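PDB 3C26: putative acetyltransferase Ta0821 from Thermoplasma acidophilum DSM 1728, which probably transfers an acyl group to an acceptor substrate as a GNAT-type acyltransferase. Local coordinates for residues K162-E166 against H191-N196; G60-V64 against T74-E78; A225-I229 against L247-Y253. Numbering follows the deposited sequence.

Interaction 1: residues K162-E166 against H191-N196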
ATOM      1  N   LYS A 162     -29.242   1.502  -6.216  1.00 34.46           N
ATOM      2  CA  LYS A 162     -30.094   1.440  -7.382  1.00 33.96           C
ATOM      3  C   LYS A 162     -29.580   2.424  -8.446  1.00 33.24           C
ATOM      4  O   LYS A 162     -29.008   3.457  -8.120  1.00 33.29           O
ATOM      5  CB  LYS A 162     -31.518   1.796  -6.949  1.00 33.88           C
ATOM      6  CG  LYS A 162     -32.228   0.705  -6.140  1.00 33.78           C
ATOM      7  CD  LYS A 162     -33.161  -0.103  -7.059  1.00 35.67           C
ATOM      8  CE  LYS A 162     -33.999  -1.148  -6.309  1.00 36.48           C
ATOM      9  NZ  LYS A 162     -33.389  -2.516  -6.352  1.00 36.11           N
ATOM     10  N   PRO A 163     -29.775   2.093  -9.725  1.00 32.83           N
ATOM     11  CA  PRO A 163     -29.279   2.966 -10.768  1.00 32.67           C
ATOM     12  C   PRO A 163     -30.057   4.244 -10.892  1.00 33.23           C
ATOM     13  O   PRO A 163     -31.234   4.265 -10.632  1.00 33.69           O
ATOM     14  CB  PRO A 163     -29.496   2.132 -12.023  1.00 32.67           C
ATOM     15  CG  PRO A 163     -30.695   1.312 -11.695  1.00 32.03           C
ATOM     16  CD  PRO A 163     -30.429   0.897 -10.287  1.00 32.22           C
ATOM     17  N   VAL A 164     -29.373   5.310 -11.289  1.00 33.68           N
ATOM     18  CA  VAL A 164     -30.023   6.605 -11.574  1.00 33.99           C
ATOM     19  C   VAL A 164     -29.743   6.973 -13.029  1.00 34.45           C
ATOM     20  O   VAL A 164     -28.614   7.021 -13.498  1.00 33.22           O
ATOM     21  CB  VAL A 164     -29.595   7.712 -10.650  1.00 34.47           C
ATOM     22  CG1 VAL A 164     -30.250   9.044 -11.081  1.00 33.55           C
ATOM     23  CG2 VAL A 164     -29.971   7.351  -9.243  1.00 32.77           C
ATOM     24  N   ASN A 165     -30.819   7.223 -13.740  1.00 35.82           N
ATOM     25  CA  ASN A 165     -30.741   7.330 -15.182  1.00 37.32           C
ATOM     26  C   ASN A 165     -31.165   8.670 -15.748  1.00 37.53           C
ATOM     27  O   ASN A 165     -32.175   8.786 -16.454  1.00 38.20           O
ATOM     28  CB  ASN A 165     -31.577   6.220 -15.785  1.00 38.27           C
ATOM     29  CG  ASN A 165     -31.317   6.044 -17.234  1.00 40.98           C
ATOM     30  OD1 ASN A 165     -30.481   6.757 -17.807  1.00 44.63           O
ATOM     31  ND2 ASN A 165     -32.053   5.109 -17.868  1.00 44.07           N
ATOM     32  N   GLU A 166     -30.361   9.673 -15.412  1.00 37.33           N
ATOM     33  CA  GLU A 166     -30.546  11.041 -15.872  1.00 36.74           C
ATOM     34  C   GLU A 166     -29.438  11.470 -16.825  1.00 35.76           C
ATOM     35  O   GLU A 166     -28.617  10.678 -17.251  1.00 35.95           O
ATOM     36  CB  GLU A 166     -30.585  11.987 -14.683  1.00 36.79           C
ATOM     37  CG  GLU A 166     -31.714  11.673 -13.721  1.00 38.48           C
ATOM     38  CD  GLU A 166     -33.113  11.908 -14.326  1.00 41.39           C
ATOM     39  OE1 GLU A 166     -33.249  12.020 -15.578  1.00 42.23           O
ATOM     40  OE2 GLU A 166     -34.086  11.997 -13.535  1.00 41.18           O
ATOM     41  N   HIS A 191     -24.116   5.451 -21.691  1.00 47.45           N
ATOM     42  CA  HIS A 191     -25.107   5.457 -20.612  1.00 47.25           C
ATOM     43  C   HIS A 191     -26.202   4.412 -20.790  1.00 47.03           C
ATOM     44  O   HIS A 191     -26.451   3.599 -19.898  1.00 47.38           O
ATOM     45  CB  HIS A 191     -25.728   6.849 -20.393  1.00 47.31           C
ATOM     46  CG  HIS A 191     -26.615   6.910 -19.192  1.00 47.57           C
ATOM     47  ND1 HIS A 191     -26.479   6.028 -18.141  1.00 47.38           N
ATOM     48  CD2 HIS A 191     -27.612   7.759 -18.844  1.00 47.75           C
ATOM     49  CE1 HIS A 191     -27.383   6.302 -17.217  1.00 46.84           C
ATOM     50  NE2 HIS A 191     -28.079   7.351 -17.615  1.00 47.78           N
ATOM     51  N   GLU A 192     -26.847   4.423 -21.944  1.00 46.70           N
ATOM     52  CA  GLU A 192     -27.989   3.533 -22.187  1.00 46.39           C
ATOM     53  C   GLU A 192     -27.553   2.069 -22.266  1.00 45.80           C
ATOM     54  O   GLU A 192     -28.365   1.156 -22.299  1.00 46.13           O
ATOM     55  CB  GLU A 192     -28.737   3.944 -23.466  1.00 46.57           C
ATOM     56  N   GLU A 193     -26.250   1.859 -22.248  1.00 45.47           N
ATOM     57  CA  GLU A 193     -25.678   0.510 -22.397  1.00 44.61           C
ATOM     58  C   GLU A 193     -25.392  -0.219 -21.073  1.00 42.04           C
ATOM     59  O   GLU A 193     -25.476  -1.446 -20.977  1.00 42.75           O
ATOM     60  CB  GLU A 193     -24.389   0.649 -23.190  1.00 45.35           C
ATOM     61  CG  GLU A 193     -23.846  -0.588 -23.778  1.00 48.68           C
ATOM     62  CD  GLU A 193     -22.594  -0.238 -24.518  1.00 54.86           C
ATOM     63  OE1 GLU A 193     -22.085   0.882 -24.260  1.00 57.94           O
ATOM     64  OE2 GLU A 193     -22.122  -1.049 -25.351  1.00 60.15           O
ATOM     65  N   TYR A 194     -25.035   0.535 -20.054  1.00 39.15           N
ATOM     66  CA  TYR A 194     -24.760  -0.057 -18.713  1.00 36.75           C
ATOM     67  C   TYR A 194     -25.650   0.592 -17.676  1.00 34.67           C
ATOM     68  O   TYR A 194     -25.267   0.819 -16.531  1.00 32.00           O
ATOM     69  CB  TYR A 194     -23.328   0.159 -18.318  1.00 36.76           C
ATOM     70  CG  TYR A 194     -22.323  -0.509 -19.203  1.00 36.00           C
ATOM     71  CD1 TYR A 194     -21.913  -1.801 -18.961  1.00 35.70           C
ATOM     72  CD2 TYR A 194     -21.756   0.184 -20.252  1.00 35.84           C
ATOM     73  CE1 TYR A 194     -20.968  -2.400 -19.763  1.00 36.57           C
ATOM     74  CE2 TYR A 194     -20.840  -0.391 -21.063  1.00 36.71           C
ATOM     75  CZ  TYR A 194     -20.435  -1.679 -20.819  1.00 38.02           C
ATOM     76  OH  TYR A 194     -19.484  -2.229 -21.640  1.00 38.26           O
ATOM     77  N   SER A 195     -26.867   0.848 -18.137  1.00 32.62           N
ATOM     78  CA  SER A 195     -27.862   1.637 -17.412  1.00 31.35           C
ATOM     79  C   SER A 195     -28.218   1.124 -16.005  1.00 29.50           C
ATOM     80  O   SER A 195     -28.447   1.919 -15.089  1.00 28.22           O
ATOM     81  CB  SER A 195     -29.131   1.775 -18.261  1.00 31.41           C
ATOM     82  OG  SER A 195     -29.706   0.488 -18.494  1.00 33.40           O
ATOM     83  N   ASN A 196     -28.234  -0.195 -15.844  1.00 28.30           N
ATOM     84  CA  ASN A 196     -28.585  -0.825 -14.558  1.00 27.87           C
ATOM     85  C   ASN A 196     -27.434  -0.825 -13.564  1.00 26.88           C
ATOM     86  O   ASN A 196     -27.574  -1.262 -12.414  1.00 24.39           O
ATOM     87  CB  ASN A 196     -29.086  -2.262 -14.742  1.00 29.19           C
ATOM     88  CG  ASN A 196     -30.546  -2.323 -15.155  1.00 32.33           C
ATOM     89  OD1 ASN A 196     -31.335  -1.402 -14.884  1.00 35.02           O
ATOM     90  ND2 ASN A 196     -30.917  -3.413 -15.809  1.00 35.32           N
TER
HETATM   91  O   HOH W   1     -28.778   4.357 -15.350  1.00 29.93           O

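Interaction 2: residues G60-V64 against T74-E78. With EDO (1,2-ethanediol), chain E.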
ATOM      1  N   GLY A  60     -14.832 -16.270 -26.254  1.00 27.64           N
ATOM      2  CA  GLY A  60     -13.740 -16.144 -27.236  1.00 27.13           C
ATOM      3  C   GLY A  60     -12.867 -14.905 -27.133  1.00 25.99           C
ATOM      4  O   GLY A  60     -12.226 -14.532 -28.095  1.00 26.62           O
ATOM      5  N   SER A  61     -12.825 -14.268 -25.966  1.00 24.32           N
ATOM      6  CA  SER A  61     -12.095 -13.010 -25.817  1.00 24.06           C
ATOM      7  C   SER A  61     -10.789 -13.228 -25.107  1.00 23.39           C
ATOM      8  O   SER A  61     -10.016 -12.285 -24.874  1.00 23.82           O
ATOM      9  CB  SER A  61     -12.942 -11.950 -25.095  1.00 23.89           C
ATOM     10  OG  SER A  61     -13.322 -12.399 -23.826  1.00 24.86           O
ATOM     11  N   VAL A  62     -10.534 -14.487 -24.774  1.00 23.04           N
ATOM     12  CA  VAL A  62      -9.286 -14.837 -24.079  1.00 22.65           C
ATOM     13  C   VAL A  62      -8.301 -15.534 -25.035  1.00 22.48           C
ATOM     14  O   VAL A  62      -8.622 -16.429 -25.777  1.00 21.57           O
ATOM     15  CB  VAL A  62      -9.504 -15.643 -22.790  1.00 21.90           C
ATOM     16  CG1 VAL A  62      -8.180 -15.930 -22.131  1.00 21.25           C
ATOM     17  CG2 VAL A  62     -10.402 -14.894 -21.841  1.00 21.75           C
ATOM     18  N   TYR A  63      -7.096 -15.006 -25.050  1.00 23.75           N
ATOM     19  CA  TYR A  63      -6.004 -15.561 -25.849  1.00 23.33           C
ATOM     20  C   TYR A  63      -4.945 -16.080 -24.902  1.00 22.86           C
ATOM     21  O   TYR A  63      -4.798 -15.608 -23.759  1.00 21.15           O
ATOM     22  CB  TYR A  63      -5.445 -14.517 -26.824  1.00 24.20           C
ATOM     23  CG  TYR A  63      -6.367 -14.342 -28.008  1.00 26.03           C
ATOM     24  CD1 TYR A  63      -7.555 -13.638 -27.890  1.00 30.14           C
ATOM     25  CD2 TYR A  63      -6.078 -14.914 -29.215  1.00 26.81           C
ATOM     26  CE1 TYR A  63      -8.429 -13.535 -28.959  1.00 30.68           C
ATOM     27  CE2 TYR A  63      -6.940 -14.814 -30.274  1.00 30.61           C
ATOM     28  CZ  TYR A  63      -8.099 -14.125 -30.147  1.00 31.44           C
ATOM     29  OH  TYR A  63      -8.934 -14.045 -31.240  1.00 36.98           O
ATOM     30  N   VAL A  64      -4.225 -17.073 -25.390  1.00 22.53           N
ATOM     31  CA  VAL A  64      -3.212 -17.750 -24.596  1.00 22.88           C
ATOM     32  C   VAL A  64      -1.920 -17.969 -25.328  1.00 24.10           C
ATOM     33  O   VAL A  64      -1.852 -17.946 -26.563  1.00 24.65           O
ATOM     34  CB  VAL A  64      -3.711 -19.132 -24.052  1.00 23.70           C
ATOM     35  CG1 VAL A  64      -4.950 -18.930 -23.129  1.00 21.16           C
ATOM     36  CG2 VAL A  64      -4.004 -20.134 -25.195  1.00 20.36           C
ATOM     37  N   THR A  74      -2.524 -16.113 -20.043  1.00 20.93           N
ATOM     38  CA  THR A  74      -3.733 -15.555 -20.650  1.00 20.22           C
ATOM     39  C   THR A  74      -3.615 -14.069 -20.817  1.00 20.69           C
ATOM     40  O   THR A  74      -2.862 -13.383 -20.103  1.00 20.88           O
ATOM     41  CB  THR A  74      -5.002 -15.807 -19.763  1.00 20.64           C
ATOM     42  OG1 THR A  74      -4.851 -15.156 -18.474  1.00 19.80           O
ATOM     43  CG2 THR A  74      -5.260 -17.293 -19.553  1.00 18.36           C
ATOM     44  N   ILE A  75      -4.361 -13.579 -21.796  1.00 20.53           N
ATOM     45  CA  ILE A  75      -4.652 -12.161 -21.917  1.00 20.91           C
ATOM     46  C   ILE A  75      -6.100 -12.028 -22.420  1.00 21.68           C
ATOM     47  O   ILE A  75      -6.506 -12.753 -23.335  1.00 20.93           O
ATOM     48  CB  ILE A  75      -3.674 -11.388 -22.873  1.00 21.34           C
ATOM     49  CG1 ILE A  75      -3.945  -9.895 -22.848  1.00 23.20           C
ATOM     50  CG2 ILE A  75      -3.873 -11.813 -24.334  1.00 17.78           C
ATOM     51  CD1 ILE A  75      -3.330  -9.179 -21.753  1.00 26.95           C
ATOM     52  N   HIS A  76      -6.858 -11.108 -21.802  1.00 22.56           N
ATOM     53  CA  HIS A  76      -8.213 -10.760 -22.268  1.00 23.97           C
ATOM     54  C   HIS A  76      -8.165  -9.498 -23.148  1.00 24.33           C
ATOM     55  O   HIS A  76      -7.437  -8.569 -22.866  1.00 24.55           O
ATOM     56  CB  HIS A  76      -9.160 -10.537 -21.076  1.00 23.41           C
ATOM     57  CG  HIS A  76     -10.548 -10.099 -21.462  1.00 24.12           C
ATOM     58  ND1 HIS A  76     -11.104  -8.900 -21.047  1.00 21.93           N
ATOM     59  CD2 HIS A  76     -11.490 -10.709 -22.223  1.00 18.44           C
ATOM     60  CE1 HIS A  76     -12.321  -8.791 -21.560  1.00 22.00           C
ATOM     61  NE2 HIS A  76     -12.582  -9.880 -22.265  1.00 18.86           N
HETATM   62  N   MSE A  77      -8.942  -9.496 -24.230  1.00 24.43           N
HETATM   63  CA  MSE A  77      -9.086  -8.319 -25.083  1.00 25.36           C
HETATM   64  C   MSE A  77     -10.572  -8.014 -25.342  1.00 25.50           C
HETATM   65  O   MSE A  77     -11.389  -8.894 -25.587  1.00 25.91           O
HETATM   66  CB  MSE A  77      -8.472  -8.538 -26.467  1.00 25.64           C
HETATM   67  CG  MSE A  77      -7.119  -9.087 -26.507  1.00 29.83           C
HETATM   68 SE   MSE A  77      -6.763  -9.703 -28.359  0.75 30.76          SE
HETATM   69  CE  MSE A  77      -5.355 -10.895 -27.778  1.00 34.00           C
ATOM     70  N   GLU A  78     -10.914  -6.747 -25.318  1.00 25.62           N
ATOM     71  CA  GLU A  78     -12.278  -6.383 -25.584  1.00 25.28           C
ATOM     72  C   GLU A  78     -12.380  -5.047 -26.275  1.00 25.51           C
ATOM     73  O   GLU A  78     -11.954  -4.030 -25.737  1.00 23.87           O
ATOM     74  CB  GLU A  78     -13.113  -6.388 -24.295  1.00 25.31           C
ATOM     75  CG  GLU A  78     -14.535  -5.993 -24.599  1.00 26.48           C
ATOM     76  CD  GLU A  78     -15.500  -6.286 -23.496  1.00 28.82           C
ATOM     77  OE1 GLU A  78     -15.286  -7.255 -22.764  1.00 32.58           O
ATOM     78  OE2 GLU A  78     -16.483  -5.524 -23.378  1.00 32.71           O
TER
HETATM   79  C1  EDO E 269     -11.065  -5.338 -19.601  1.00 33.03           C
HETATM   80  O1  EDO E 269     -12.244  -6.084 -19.866  1.00 32.32           O
HETATM   81  C2  EDO E 269     -10.106  -6.211 -18.838  1.00 34.27           C
HETATM   82  O2  EDO E 269      -9.736  -7.325 -19.617  1.00 30.93           O

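Interaction 3: residues A225-I229 against L247-Y253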
ATOM      1  N   ALA A 225     -17.619  14.489  -4.160  1.00 29.86           N
ATOM      2  CA  ALA A 225     -17.216  13.078  -3.951  1.00 30.18           C
ATOM      3  C   ALA A 225     -17.180  12.707  -2.475  1.00 30.49           C
ATOM      4  O   ALA A 225     -17.553  11.602  -2.105  1.00 30.08           O
ATOM      5  CB  ALA A 225     -15.861  12.746  -4.636  1.00 29.66           C
ATOM      6  N   SER A 226     -16.750  13.633  -1.624  1.00 30.91           N
ATOM      7  CA  SER A 226     -16.740  13.332  -0.164  1.00 30.71           C
ATOM      8  C   SER A 226     -18.108  12.864   0.323  1.00 29.81           C
ATOM      9  O   SER A 226     -18.229  11.883   1.044  1.00 28.60           O
ATOM     10  CB  SER A 226     -16.329  14.544   0.669  1.00 30.51           C
ATOM     11  OG  SER A 226     -14.987  14.882   0.402  1.00 32.24           O
ATOM     12  N   SER A 227     -19.149  13.579  -0.088  1.00 29.67           N
ATOM     13  CA  SER A 227     -20.517  13.247   0.381  1.00 29.27           C
ATOM     14  C   SER A 227     -20.986  11.940  -0.200  1.00 28.84           C
ATOM     15  O   SER A 227     -21.682  11.147   0.452  1.00 28.44           O
ATOM     16  CB  SER A 227     -21.538  14.332   0.010  1.00 29.78           C
ATOM     17  OG  SER A 227     -21.415  15.442   0.865  1.00 29.90           O
ATOM     18  N   PHE A 228     -20.607  11.725  -1.451  1.00 28.08           N
ATOM     19  CA  PHE A 228     -20.979  10.484  -2.131  1.00 27.59           C
ATOM     20  C   PHE A 228     -20.364   9.279  -1.393  1.00 28.16           C
ATOM     21  O   PHE A 228     -21.003   8.253  -1.141  1.00 28.67           O
ATOM     22  CB  PHE A 228     -20.568  10.497  -3.614  1.00 26.96           C
ATOM     23  CG  PHE A 228     -21.041   9.290  -4.347  1.00 25.85           C
ATOM     24  CD1 PHE A 228     -22.299   9.260  -4.920  1.00 25.77           C
ATOM     25  CD2 PHE A 228     -20.253   8.130  -4.384  1.00 26.05           C
ATOM     26  CE1 PHE A 228     -22.762   8.101  -5.557  1.00 27.31           C
ATOM     27  CE2 PHE A 228     -20.705   6.984  -4.989  1.00 24.55           C
ATOM     28  CZ  PHE A 228     -21.968   6.964  -5.572  1.00 25.03           C
ATOM     29  N   ILE A 229     -19.113   9.417  -1.012  1.00 28.93           N
ATOM     30  CA  ILE A 229     -18.442   8.325  -0.321  1.00 28.86           C
ATOM     31  C   ILE A 229     -19.006   8.132   1.068  1.00 29.79           C
ATOM     32  O   ILE A 229     -19.208   7.015   1.532  1.00 29.25           O
ATOM     33  CB  ILE A 229     -16.935   8.575  -0.207  1.00 29.17           C
ATOM     34  CG1 ILE A 229     -16.282   8.325  -1.561  1.00 28.16           C
ATOM     35  CG2 ILE A 229     -16.336   7.670   0.820  1.00 27.57           C
ATOM     36  CD1 ILE A 229     -14.936   8.876  -1.638  1.00 28.59           C
ATOM     37  N   LEU A 247     -10.744  14.290  -8.656  1.00 26.74           N
ATOM     38  CA  LEU A 247     -11.740  14.379  -7.582  1.00 27.46           C
ATOM     39  C   LEU A 247     -11.161  13.977  -6.228  1.00 28.94           C
ATOM     40  O   LEU A 247     -11.606  14.426  -5.160  1.00 28.72           O
ATOM     41  CB  LEU A 247     -12.895  13.424  -7.842  1.00 28.15           C
ATOM     42  CG  LEU A 247     -13.736  13.528  -9.097  1.00 29.52           C
ATOM     43  CD1 LEU A 247     -14.900  12.642  -8.881  1.00 32.56           C
ATOM     44  CD2 LEU A 247     -14.207  14.917  -9.293  1.00 32.17           C
ATOM     45  N   ALA A 248     -10.207  13.058  -6.297  1.00 29.54           N
ATOM     46  CA  ALA A 248      -9.600  12.415  -5.107  1.00 30.14           C
ATOM     47  C   ALA A 248      -8.808  13.453  -4.333  1.00 30.78           C
ATOM     48  O   ALA A 248      -8.573  13.393  -3.120  1.00 31.01           O
ATOM     49  CB  ALA A 248      -8.697  11.258  -5.550  1.00 29.36           C
ATOM     50  N   ASN A 249      -8.455  14.465  -5.079  1.00 31.90           N
ATOM     51  CA  ASN A 249      -7.609  15.523  -4.582  1.00 31.76           C
ATOM     52  C   ASN A 249      -8.355  16.327  -3.538  1.00 31.32           C
ATOM     53  O   ASN A 249      -7.766  16.974  -2.690  1.00 32.07           O
ATOM     54  CB  ASN A 249      -7.097  16.390  -5.755  1.00 33.25           C
ATOM     55  CG  ASN A 249      -6.075  15.649  -6.636  1.00 33.51           C
ATOM     56  OD1 ASN A 249      -5.455  14.675  -6.214  1.00 37.33           O
ATOM     57  ND2 ASN A 249      -5.898  16.121  -7.854  1.00 35.55           N
ATOM     58  N   GLY A 250      -9.672  16.244  -3.567  1.00 31.14           N
ATOM     59  CA  GLY A 250     -10.521  17.003  -2.630  1.00 30.02           C
ATOM     60  C   GLY A 250     -11.080  16.146  -1.486  1.00 29.78           C
ATOM     61  O   GLY A 250     -11.910  16.578  -0.703  1.00 29.52           O
ATOM     62  N   LEU A 251     -10.587  14.930  -1.367  1.00 28.90           N
ATOM     63  CA  LEU A 251     -11.031  14.021  -0.297  1.00 28.04           C
ATOM     64  C   LEU A 251     -10.074  14.100   0.913  1.00 28.40           C
ATOM     65  O   LEU A 251      -8.892  14.329   0.737  1.00 28.53           O
ATOM     66  CB  LEU A 251     -11.098  12.571  -0.806  1.00 27.98           C
ATOM     67  CG  LEU A 251     -12.216  12.215  -1.782  1.00 28.10           C
ATOM     68  CD1 LEU A 251     -12.039  10.773  -2.327  1.00 27.62           C
ATOM     69  CD2 LEU A 251     -13.592  12.380  -1.176  1.00 24.87           C
ATOM     70  N   PRO A 252     -10.574  13.902   2.149  1.00 28.71           N
ATOM     71  CA  PRO A 252      -9.659  13.934   3.322  1.00 28.75           C
ATOM     72  C   PRO A 252      -8.663  12.783   3.432  1.00 28.97           C
ATOM     73  O   PRO A 252      -7.549  12.959   3.878  1.00 29.97           O
ATOM     74  CB  PRO A 252     -10.610  13.850   4.531  1.00 28.37           C
ATOM     75  CG  PRO A 252     -11.903  13.374   3.996  1.00 28.97           C
ATOM     76  CD  PRO A 252     -11.980  13.940   2.576  1.00 29.06           C
ATOM     77  N   TYR A 253      -9.073  11.601   3.058  1.00 29.70           N
ATOM     78  CA  TYR A 253      -8.213  10.437   3.173  1.00 30.27           C
ATOM     79  C   TYR A 253      -7.225  10.483   2.048  1.00 29.75           C
ATOM     80  O   TYR A 253      -7.563  10.846   0.934  1.00 28.75           O
ATOM     81  CB  TYR A 253      -8.994   9.142   3.015  1.00 31.86           C
ATOM     82  CG  TYR A 253     -10.450   9.293   3.252  1.00 35.12           C
ATOM     83  CD1 TYR A 253     -11.294   9.665   2.209  1.00 38.81           C
ATOM     84  CD2 TYR A 253     -10.996   9.096   4.503  1.00 39.96           C
ATOM     85  CE1 TYR A 253     -12.633   9.836   2.395  1.00 41.84           C
ATOM     86  CE2 TYR A 253     -12.366   9.263   4.699  1.00 42.46           C
ATOM     87  CZ  TYR A 253     -13.169   9.627   3.636  1.00 43.93           C
ATOM     88  OH  TYR A 253     -14.527   9.801   3.809  1.00 49.46           O
TER
HETATM   89  O   HOH W   2     -16.028  11.296   2.564  1.00 43.75           O

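Interaction 1: residues K162-E166 against H191-N196
Strands 164-168 and 198-200 lie side by side and parallel at one end of the large mixed sheet. The connection between them includes helix 187-193, and this contact brings the start of the first strand against that helix and the turn after it. Buried His191 loses more area than any other residue here. Its CA-to-CB bond points toward the strand, and its ring lies against the backbone of 164-166 and the side chain of Asn165. Val164 O lies 4.0 Å from His191 CE1, at the ring edge. Asn165 OD1 approaches His191 NE2 to 2.5 Å, but the angle is poor for a hydrogen bond. The His191 side chain also touches Leu198 and Val200. Pro163 suits the position before the strand, since it has no amide hydrogen to satisfy, and its ring rests by shape on the carbonyl oxygens of Ser195 and Asn196: Pro163 CB lies 3.2 Å from Ser195 O and 3.9 Å from Asn196 O. Asn165, exposed as befits an amide at the sheet edge, brings ND2 within 4.5 Å of Ser195 CB. A water with more acceptors in reach than protons lies 2.5 Å from Ser195 O and, in a weak bond, 3.2 Å from Val164 O.

Interaction 2: residues G60-V64 against T74-E78
This is a largely buried antiparallel pairing within the beta hairpin of strands 62-67 and 70-79, in the GNAT family region of the chain. The axes of the segments 62-64 and 74-78 come within 4.7 Å, with their directions 147° apart. Tyr63 and Ile75 form the hydrogen-bonded pair: Tyr63 N donates to Ile75 O and Ile75 N to Tyr63 O, each at 2.9 Å. Met77 N extends the ladder to Ser61 O at 3.1 Å. Val62-His76 and Val64-Thr74 are the non-hydrogen-bonded pairs, where the beta-branched valines and threonine suit extended backbone. Gly60 closes the preceding helix in a Schellman motif; at its positive phi a CB would jam against the preceding carbonyl oxygen. On the side of Tyr63 and Ile75, Tyr63 CB meets Ile75 CG2 at 4.0 Å. Met77, a selenomethionine, makes a Met-aromatic contact, its SE 4.6 Å from the centroid of the Tyr63 ring. His76 ND1 shares a 2.5 Å hydrogen bond with ethanediol O2, probably a crystallisation additive, while the His76 ring stacks on Trp56. Strands 7-10 and 85-92 flank the hairpin in the sheet. Helix 45-58 packs on Val62, and helix 101-113 lies against Ile75 and Met77.

Interaction 3: residues A225-I229 against L247-Y253
Leu251 overlaps the start of helix 225-232, lying across Ala225, Ser226 and Ile229. Its CD2 is 4.2 Å from Ala225 CB and 3.3 Å from Ser226 OG, and its CD1 is 3.5 Å from Ile229 CD1. Ala225 and Ile229 are one helical turn apart, joined by the 2.9 Å bond from Ile229 N to Ala225 O, so both CA-to-CB bonds point toward the 247-253 segment. The small Ala225 leaves room for Leu251 CD2 and Leu247 CD1, and the longer Ile229 fills the space further along. A type I turn from Ala248 to Leu251, closed by Leu251 N to Ala248 O at 3.1 Å, brings the chain round after helix 245-248. Leu247, in that helix, adds its CD1 at 4.4 Å from Ala225 CB. Ser226 OG lies beside Leu251 CD2 and 3.8 Å from Pro252 CD, and a water joins Ser226 O (2.7 Å) to Tyr253 OH (2.5 Å). The loop also belongs to the dimer interface, where Leu251 O accepts a hydrogen bond from Gln152 of the second subunit and Tyr253 packs on Phe151 of that subunit. The two segments therefore hold together mainly through the fit of aliphatic side chains, with a water supplying the polar link between them.

Along the chain the contacts come in series: interaction 2, then interaction 1, then interaction 3. Interactions 1 and 2 both reach the large mixed sheet, with centres about 27 Å apart and nearest atoms about 5 Å apart. One involves edge strand 164-168, the other the hairpin 62-67/70-79 near the opposite edge in strand order. Interaction 3 lies about 23 Å from interaction 1 and about 35 Å from interaction 2, centre to centre, on the other side of the chain's centre from interaction 2. It joins helix 225-232 to helix 245-248 and the loop that follows; the two helices flank strand 237-243 in sequence. The GNAT-family hairpin and the subunit-contacting loop are thus widely separated, and no two contacts touch.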